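Local coordinates for protein glutathione synthetase-like effector 30 (Gpa-GSS30-apo) (Globodera pallida, PDB 5OET) that is an effector of a plant-parasitic nematode, derived from a housekeeping glutathione synthetase, the ATP-dependent ligase that joins gamma-glutamylcysteine to glycine, at residues S218-S222 with S521-V525; L89-P93 with L203-V208. All coordinates share one frame; numbering follows the deposited sequence.

Contact 1 of 2, residues S218-S222 with S521-V525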
ATOM      1  N   SER A 218      -0.528 -21.071 -11.831  1.00 63.50           N
ATOM      2  CA  SER A 218      -0.362 -22.525 -12.130  1.00 68.32           C
ATOM      3  C   SER A 218       0.682 -23.252 -11.239  1.00 67.52           C
ATOM      4  O   SER A 218       0.594 -24.464 -11.004  1.00 65.51           O
ATOM      5  CB  SER A 218      -0.018 -22.751 -13.623  1.00 69.60           C
ATOM      6  OG  SER A 218       0.835 -23.878 -13.805  1.00 71.22           O
ATOM      7  N   VAL A 219       1.714 -22.517 -10.850  1.00 68.02           N
ATOM      8  CA  VAL A 219       2.582 -22.896  -9.756  1.00 66.51           C
ATOM      9  C   VAL A 219       2.492 -21.898  -8.593  1.00 64.14           C
ATOM     10  O   VAL A 219       2.875 -22.225  -7.467  1.00 61.80           O
ATOM     11  CB  VAL A 219       4.035 -22.991 -10.212  1.00 69.49           C
ATOM     12  CG1 VAL A 219       4.853 -23.597  -9.093  1.00 70.90           C
ATOM     13  CG2 VAL A 219       4.153 -23.826 -11.487  1.00 72.79           C
ATOM     14  N   MET A 220       2.025 -20.682  -8.866  1.00 63.11           N
ATOM     15  CA  MET A 220       1.693 -19.701  -7.844  1.00 60.09           C
ATOM     16  C   MET A 220       0.294 -19.204  -8.174  1.00 58.95           C
ATOM     17  O   MET A 220       0.151 -18.245  -8.926  1.00 58.26           O
ATOM     18  CB  MET A 220       2.711 -18.569  -7.877  1.00 60.18           C
ATOM     19  CG  MET A 220       4.055 -18.951  -7.283  1.00 60.79           C
ATOM     20  SD  MET A 220       5.085 -17.500  -7.089  1.00 62.60           S
ATOM     21  CE  MET A 220       5.488 -17.229  -8.814  1.00 62.54           C
ATOM     22  N   PRO A 221      -0.748 -19.879  -7.647  1.00 59.26           N
ATOM     23  CA  PRO A 221      -2.119 -19.570  -8.032  1.00 60.00           C
ATOM     24  C   PRO A 221      -2.621 -18.231  -7.528  1.00 60.36           C
ATOM     25  O   PRO A 221      -2.366 -17.870  -6.388  1.00 58.00           O
ATOM     26  CB  PRO A 221      -2.935 -20.695  -7.381  1.00 61.14           C
ATOM     27  CG  PRO A 221      -1.952 -21.762  -7.081  1.00 61.76           C
ATOM     28  CD  PRO A 221      -0.722 -21.006  -6.704  1.00 60.59           C
ATOM     29  N   SER A 222      -3.338 -17.520  -8.403  1.00 63.70           N
ATOM     30  CA  SER A 222      -3.944 -16.228  -8.068  1.00 64.33           C
ATOM     31  C   SER A 222      -4.910 -16.341  -6.894  1.00 61.65           C
ATOM     32  O   SER A 222      -5.676 -17.288  -6.777  1.00 60.43           O
ATOM     33  CB  SER A 222      -4.686 -15.625  -9.277  1.00 66.97           C
ATOM     34  OG  SER A 222      -3.777 -15.042 -10.190  1.00 69.67           O
ATOM     35  N   SER A 521       3.433 -17.649   0.910  1.00 45.22           N
ATOM     36  CA  SER A 521       2.492 -18.119  -0.099  1.00 46.54           C
ATOM     37  C   SER A 521       3.054 -19.385  -0.785  1.00 46.28           C
ATOM     38  O   SER A 521       4.262 -19.563  -0.865  1.00 44.48           O
ATOM     39  CB  SER A 521       2.173 -17.001  -1.105  1.00 46.59           C
ATOM     40  OG  SER A 521       3.232 -16.819  -2.015  1.00 47.40           O
ATOM     41  N   PRO A 522       2.172 -20.274  -1.258  1.00 45.74           N
ATOM     42  CA  PRO A 522       2.656 -21.559  -1.712  1.00 47.30           C
ATOM     43  C   PRO A 522       3.256 -21.477  -3.103  1.00 47.86           C
ATOM     44  O   PRO A 522       2.777 -20.694  -3.930  1.00 49.36           O
ATOM     45  CB  PRO A 522       1.389 -22.411  -1.728  1.00 46.98           C
ATOM     46  CG  PRO A 522       0.335 -21.439  -2.101  1.00 46.44           C
ATOM     47  CD  PRO A 522       0.729 -20.132  -1.480  1.00 45.36           C
ATOM     48  N   TYR A 523       4.326 -22.243  -3.326  1.00 48.26           N
ATOM     49  CA  TYR A 523       4.825 -22.536  -4.663  1.00 49.25           C
ATOM     50  C   TYR A 523       4.562 -24.025  -4.913  1.00 50.22           C
ATOM     51  O   TYR A 523       5.138 -24.882  -4.249  1.00 48.59           O
ATOM     52  CB  TYR A 523       6.316 -22.205  -4.792  1.00 49.00           C
ATOM     53  CG  TYR A 523       6.814 -22.197  -6.221  1.00 49.03           C
ATOM     54  CD1 TYR A 523       7.236 -23.376  -6.845  1.00 50.44           C
ATOM     55  CD2 TYR A 523       6.866 -21.009  -6.955  1.00 47.78           C
ATOM     56  CE1 TYR A 523       7.710 -23.368  -8.151  1.00 51.09           C
ATOM     57  CE2 TYR A 523       7.321 -20.995  -8.265  1.00 48.93           C
ATOM     58  CZ  TYR A 523       7.739 -22.174  -8.864  1.00 50.49           C
ATOM     59  OH  TYR A 523       8.201 -22.152 -10.163  1.00 51.92           O
ATOM     60  N   LEU A 524       3.682 -24.320  -5.866  1.00 51.23           N
ATOM     61  CA  LEU A 524       3.202 -25.679  -6.070  1.00 54.30           C
ATOM     62  C   LEU A 524       4.178 -26.535  -6.836  1.00 57.93           C
ATOM     63  O   LEU A 524       4.172 -26.614  -8.058  1.00 61.10           O
ATOM     64  CB  LEU A 524       1.824 -25.707  -6.715  1.00 54.43           C
ATOM     65  CG  LEU A 524       0.766 -25.011  -5.856  1.00 52.36           C
ATOM     66  CD1 LEU A 524      -0.549 -25.104  -6.613  1.00 53.65           C
ATOM     67  CD2 LEU A 524       0.657 -25.570  -4.440  1.00 50.67           C
ATOM     68  N   VAL A 525       5.045 -27.141  -6.049  1.00 60.66           N
ATOM     69  CA  VAL A 525       5.910 -28.233  -6.432  1.00 63.05           C
ATOM     70  C   VAL A 525       5.108 -29.438  -7.008  1.00 67.10           C
ATOM     71  O   VAL A 525       4.349 -30.142  -6.311  1.00 66.06           O
ATOM     72  CB  VAL A 525       6.746 -28.613  -5.181  1.00 63.54           C
ATOM     73  CG1 VAL A 525       7.193 -30.058  -5.182  1.00 66.95           C
ATOM     74  CG2 VAL A 525       7.915 -27.645  -5.041  1.00 62.77           C
TER
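The C-terminal end of strand 517-524 meets the loop that leads into helix 225-240, and the join rests on Val219, Met220 and Pro221 lying against Tyr523 and Leu524. One backbone bond fastens it: Leu524 N gives its hydrogen to Val219 O at 2.8 Å, almost straight at 175°. The same oxygen lies 3.4 Å from Tyr523 CA in a C-H...O contact, so Val219 O faces two successive residues of the strand. The Tyr523 ring takes a side chain from each of two loop residues. With chi1 at -171°, Val219 turns CG1 away from its own backbone N and carries it over one face of the ring, offset toward the rim; the modelled closeness of the two is doubtful. Met220 approaches obliquely with CG, 3.5 Å from Tyr523 CD2, and sets SD at the ring edge, 5.2 Å from the centroid, a Met-aromatic contact. The ring of Tyr35 stacks on that of Tyr523. The strand is part of the large mixed sheet of this glutathione synthetase-like, ATP-grasp fold, running antiparallel to 490-504 and parallel to 94-96, with Tyr523 bonded through its backbone to Ser94 and Phe96. Just past Tyr523 the chain bends in an inverse gamma turn centred on Leu524, closed by Val525 N on Tyr523 O at 2.9 Å. Next to this turn, Pro221 CG rests on Leu524 CD1 at 3.7 Å, and Phe101 of helix 98-119 touches both residues.

Contact 2 of 2, residues L89-P93 with L203-V208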
ATOM      1  N   LEU A  89       7.328 -11.518   6.672  1.00 42.05           N
ATOM      2  CA  LEU A  89       7.082 -12.266   5.454  1.00 42.83           C
ATOM      3  C   LEU A  89       8.271 -13.164   5.132  1.00 42.50           C
ATOM      4  O   LEU A  89       9.406 -12.919   5.560  1.00 43.75           O
ATOM      5  CB  LEU A  89       6.842 -11.300   4.298  1.00 44.63           C
ATOM      6  CG  LEU A  89       7.957 -10.262   3.989  1.00 46.92           C
ATOM      7  CD1 LEU A  89       8.844 -10.708   2.839  1.00 48.60           C
ATOM      8  CD2 LEU A  89       7.402  -8.882   3.657  1.00 47.41           C
ATOM      9  N   SER A  90       7.999 -14.226   4.402  1.00 41.21           N
ATOM     10  CA  SER A  90       9.057 -15.038   3.853  1.00 42.20           C
ATOM     11  C   SER A  90       9.457 -14.332   2.567  1.00 41.73           C
ATOM     12  O   SER A  90       8.597 -13.722   1.903  1.00 40.65           O
ATOM     13  CB  SER A  90       8.567 -16.449   3.569  1.00 42.67           C
ATOM     14  OG  SER A  90       7.494 -16.409   2.655  1.00 42.00           O
ATOM     15  N   LEU A  91      10.745 -14.392   2.227  1.00 40.83           N
ATOM     16  CA  LEU A  91      11.250 -13.683   1.062  1.00 40.62           C
ATOM     17  C   LEU A  91      10.717 -14.295  -0.235  1.00 41.07           C
ATOM     18  O   LEU A  91      10.371 -13.568  -1.187  1.00 41.15           O
ATOM     19  CB  LEU A  91      12.774 -13.692   1.047  1.00 42.07           C
ATOM     20  CG  LEU A  91      13.490 -12.840  -0.019  1.00 42.22           C
ATOM     21  CD1 LEU A  91      13.087 -11.384   0.008  1.00 42.09           C
ATOM     22  CD2 LEU A  91      14.989 -12.922   0.163  1.00 43.57           C
ATOM     23  N   TYR A  92      10.645 -15.623  -0.254  1.00 40.49           N
ATOM     24  CA  TYR A  92      10.240 -16.369  -1.417  1.00 41.53           C
ATOM     25  C   TYR A  92       9.133 -17.308  -1.007  1.00 41.85           C
ATOM     26  O   TYR A  92       9.001 -17.646   0.182  1.00 41.46           O
ATOM     27  CB  TYR A  92      11.433 -17.152  -1.996  1.00 44.46           C
ATOM     28  CG  TYR A  92      12.422 -16.273  -2.731  1.00 45.83           C
ATOM     29  CD1 TYR A  92      12.097 -15.727  -3.968  1.00 46.12           C
ATOM     30  CD2 TYR A  92      13.672 -15.965  -2.174  1.00 48.52           C
ATOM     31  CE1 TYR A  92      12.979 -14.898  -4.640  1.00 47.36           C
ATOM     32  CE2 TYR A  92      14.580 -15.130  -2.846  1.00 49.46           C
ATOM     33  CZ  TYR A  92      14.221 -14.595  -4.086  1.00 49.21           C
ATOM     34  OH  TYR A  92      15.083 -13.778  -4.791  1.00 49.38           O
ATOM     35  N   PRO A  93       8.316 -17.734  -1.979  1.00 42.66           N
ATOM     36  CA  PRO A  93       7.230 -18.636  -1.631  1.00 43.35           C
ATOM     37  C   PRO A  93       7.785 -20.003  -1.271  1.00 45.09           C
ATOM     38  O   PRO A  93       8.747 -20.449  -1.878  1.00 46.20           O
ATOM     39  CB  PRO A  93       6.358 -18.663  -2.893  1.00 43.24           C
ATOM     40  CG  PRO A  93       7.213 -18.170  -3.995  1.00 43.37           C
ATOM     41  CD  PRO A  93       8.341 -17.390  -3.409  1.00 42.83           C
ATOM     42  N   LEU A 203       3.198 -10.127  -4.068  1.00 40.39           N
ATOM     43  CA  LEU A 203       4.581  -9.886  -3.650  1.00 39.81           C
ATOM     44  C   LEU A 203       5.492 -11.000  -4.130  1.00 40.79           C
ATOM     45  O   LEU A 203       6.524 -10.744  -4.733  1.00 40.53           O
ATOM     46  CB  LEU A 203       4.709  -9.764  -2.124  1.00 38.01           C
ATOM     47  CG  LEU A 203       6.129  -9.536  -1.575  1.00 38.04           C
ATOM     48  CD1 LEU A 203       6.872  -8.443  -2.337  1.00 37.50           C
ATOM     49  CD2 LEU A 203       6.072  -9.223  -0.091  1.00 38.64           C
ATOM     50  N   HIS A 204       5.084 -12.229  -3.844  1.00 41.79           N
ATOM     51  CA  HIS A 204       5.893 -13.397  -4.136  1.00 42.52           C
ATOM     52  C   HIS A 204       5.938 -13.757  -5.602  1.00 43.83           C
ATOM     53  O   HIS A 204       6.938 -14.296  -6.046  1.00 44.52           O
ATOM     54  CB  HIS A 204       5.426 -14.596  -3.315  1.00 42.46           C
ATOM     55  CG  HIS A 204       5.846 -14.543  -1.890  1.00 42.67           C
ATOM     56  ND1 HIS A 204       5.353 -15.409  -0.939  1.00 45.04           N
ATOM     57  CD2 HIS A 204       6.718 -13.735  -1.247  1.00 43.03           C
ATOM     58  CE1 HIS A 204       5.911 -15.138   0.227  1.00 45.49           C
ATOM     59  NE2 HIS A 204       6.741 -14.122   0.067  1.00 43.71           N
ATOM     60  N   ARG A 205       4.877 -13.479  -6.356  1.00 45.53           N
ATOM     61  CA  ARG A 205       4.926 -13.689  -7.809  1.00 48.14           C
ATOM     62  C   ARG A 205       5.979 -12.758  -8.430  1.00 47.68           C
ATOM     63  O   ARG A 205       6.671 -13.123  -9.372  1.00 47.42           O
ATOM     64  CB  ARG A 205       3.560 -13.466  -8.441  1.00 50.97           C
ATOM     65  CG  ARG A 205       3.449 -13.932  -9.895  1.00 55.41           C
ATOM     66  CD  ARG A 205       2.135 -13.506 -10.567  1.00 58.46           C
ATOM     67  NE  ARG A 205       0.987 -13.715  -9.672  1.00 59.90           N
ATOM     68  CZ  ARG A 205       0.307 -14.851  -9.530  1.00 61.89           C
ATOM     69  NH1 ARG A 205       0.604 -15.946 -10.242  1.00 62.54           N
ATOM     70  NH2 ARG A 205      -0.693 -14.897  -8.653  1.00 63.85           N
ATOM     71  N   ARG A 206       6.101 -11.572  -7.849  1.00 46.86           N
ATOM     72  CA  ARG A 206       7.035 -10.568  -8.285  1.00 47.92           C
ATOM     73  C   ARG A 206       8.481 -10.958  -7.963  1.00 47.00           C
ATOM     74  O   ARG A 206       9.338 -10.846  -8.826  1.00 46.64           O
ATOM     75  CB  ARG A 206       6.661  -9.219  -7.654  1.00 49.39           C
ATOM     76  CG  ARG A 206       7.475  -8.033  -8.135  1.00 50.76           C
ATOM     77  CD  ARG A 206       7.167  -6.780  -7.319  1.00 51.83           C
ATOM     78  NE  ARG A 206       8.328  -5.885  -7.380  1.00 53.12           N
ATOM     79  CZ  ARG A 206       9.352  -5.866  -6.519  1.00 53.44           C
ATOM     80  NH1 ARG A 206       9.388  -6.653  -5.431  1.00 54.68           N
ATOM     81  NH2 ARG A 206      10.343  -5.012  -6.736  1.00 51.36           N
ATOM     82  N   MET A 207       8.745 -11.410  -6.740  1.00 45.86           N
ATOM     83  CA  MET A 207      10.097 -11.848  -6.345  1.00 46.75           C
ATOM     84  C   MET A 207      10.606 -13.007  -7.199  1.00 47.02           C
ATOM     85  O   MET A 207      11.744 -12.995  -7.687  1.00 48.75           O
ATOM     86  CB  MET A 207      10.147 -12.310  -4.880  1.00 48.01           C
ATOM     87  CG  MET A 207       9.702 -11.306  -3.842  1.00 49.72           C
ATOM     88  SD  MET A 207      10.512  -9.719  -4.041  1.00 51.92           S
ATOM     89  CE  MET A 207      12.137 -10.101  -3.387  1.00 52.94           C
ATOM     90  N   VAL A 208       9.757 -14.015  -7.345  1.00 45.35           N
ATOM     91  CA  VAL A 208      10.044 -15.196  -8.145  1.00 46.10           C
ATOM     92  C   VAL A 208      10.331 -14.801  -9.595  1.00 47.47           C
ATOM     93  O   VAL A 208      11.393 -15.069 -10.107  1.00 46.69           O
ATOM     94  CB  VAL A 208       8.860 -16.171  -8.050  1.00 45.18           C
ATOM     95  CG1 VAL A 208       8.879 -17.210  -9.153  1.00 46.90           C
ATOM     96  CG2 VAL A 208       8.849 -16.829  -6.683  1.00 44.04           C
TER
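His204, Met207 and Pro93 bury the most surface where the end of strand 83-90 and the loop after it pack against helix 196-210. His204 reaches from the helix into the bend of the loop. Its NE2 donates to Ser90 O at 2.6 Å with an N-H...O angle of 152°; the nitrogen stands well above the carbonyl plane, and the oxygen is tilted slightly from the plane of the imidazole. The peptide between Tyr92 and Pro93 covers one face of the ring, with Tyr92 C over its centre and Pro93 N nearer the rim. Pro93 and His204 lie alongside each other, pointing opposite ways, with Pro93 CB 3.9 Å from His204 ND1, while Pro93 CD packs on Val208 CG2. One helical turn on from Leu203, Met207 bends twice (chi2 -51°, chi3 -76°) and spreads along the loop. Its CG lies 3.6 Å from Leu91 O, and its CB meets Tyr92 CE1. The terminal CE of Met207 ends 3.8 Å from Leu91 CD1. Toward the strand, Leu89 CD2 and Leu203 CD2 touch at 4.0 Å. Trp57 packs on Leu203 and Asp53 on Met207, both from helix 44-59. Because NE2 donates to a carbonyl it carries a proton, and ND1 probably bonds to Ser521 OG; with a partner at each nitrogen, the two bonds would hold the rotation of this buried imidazole.

How the contacts relate
From the N terminus, the chain leaves strand 83-90 through 89-93, runs through helices and a strand hairpin, and closes contact 2 when helix 196-210 returns to that loop. After nine intervening residues, 218-222 opens contact 1, which closes only at the C terminus, 298 intervening residues later. The two loops therefore follow in series, neither enclosing nor crossing the other. Their centres are nevertheless just 11 Å apart and they touch directly: Arg205 NH1 probably bonds to Met220 O, and Met220 CE packs on Val208 CG1. Together they tie helix 196-210 and its following loop to neighbouring parts of one mixed sheet.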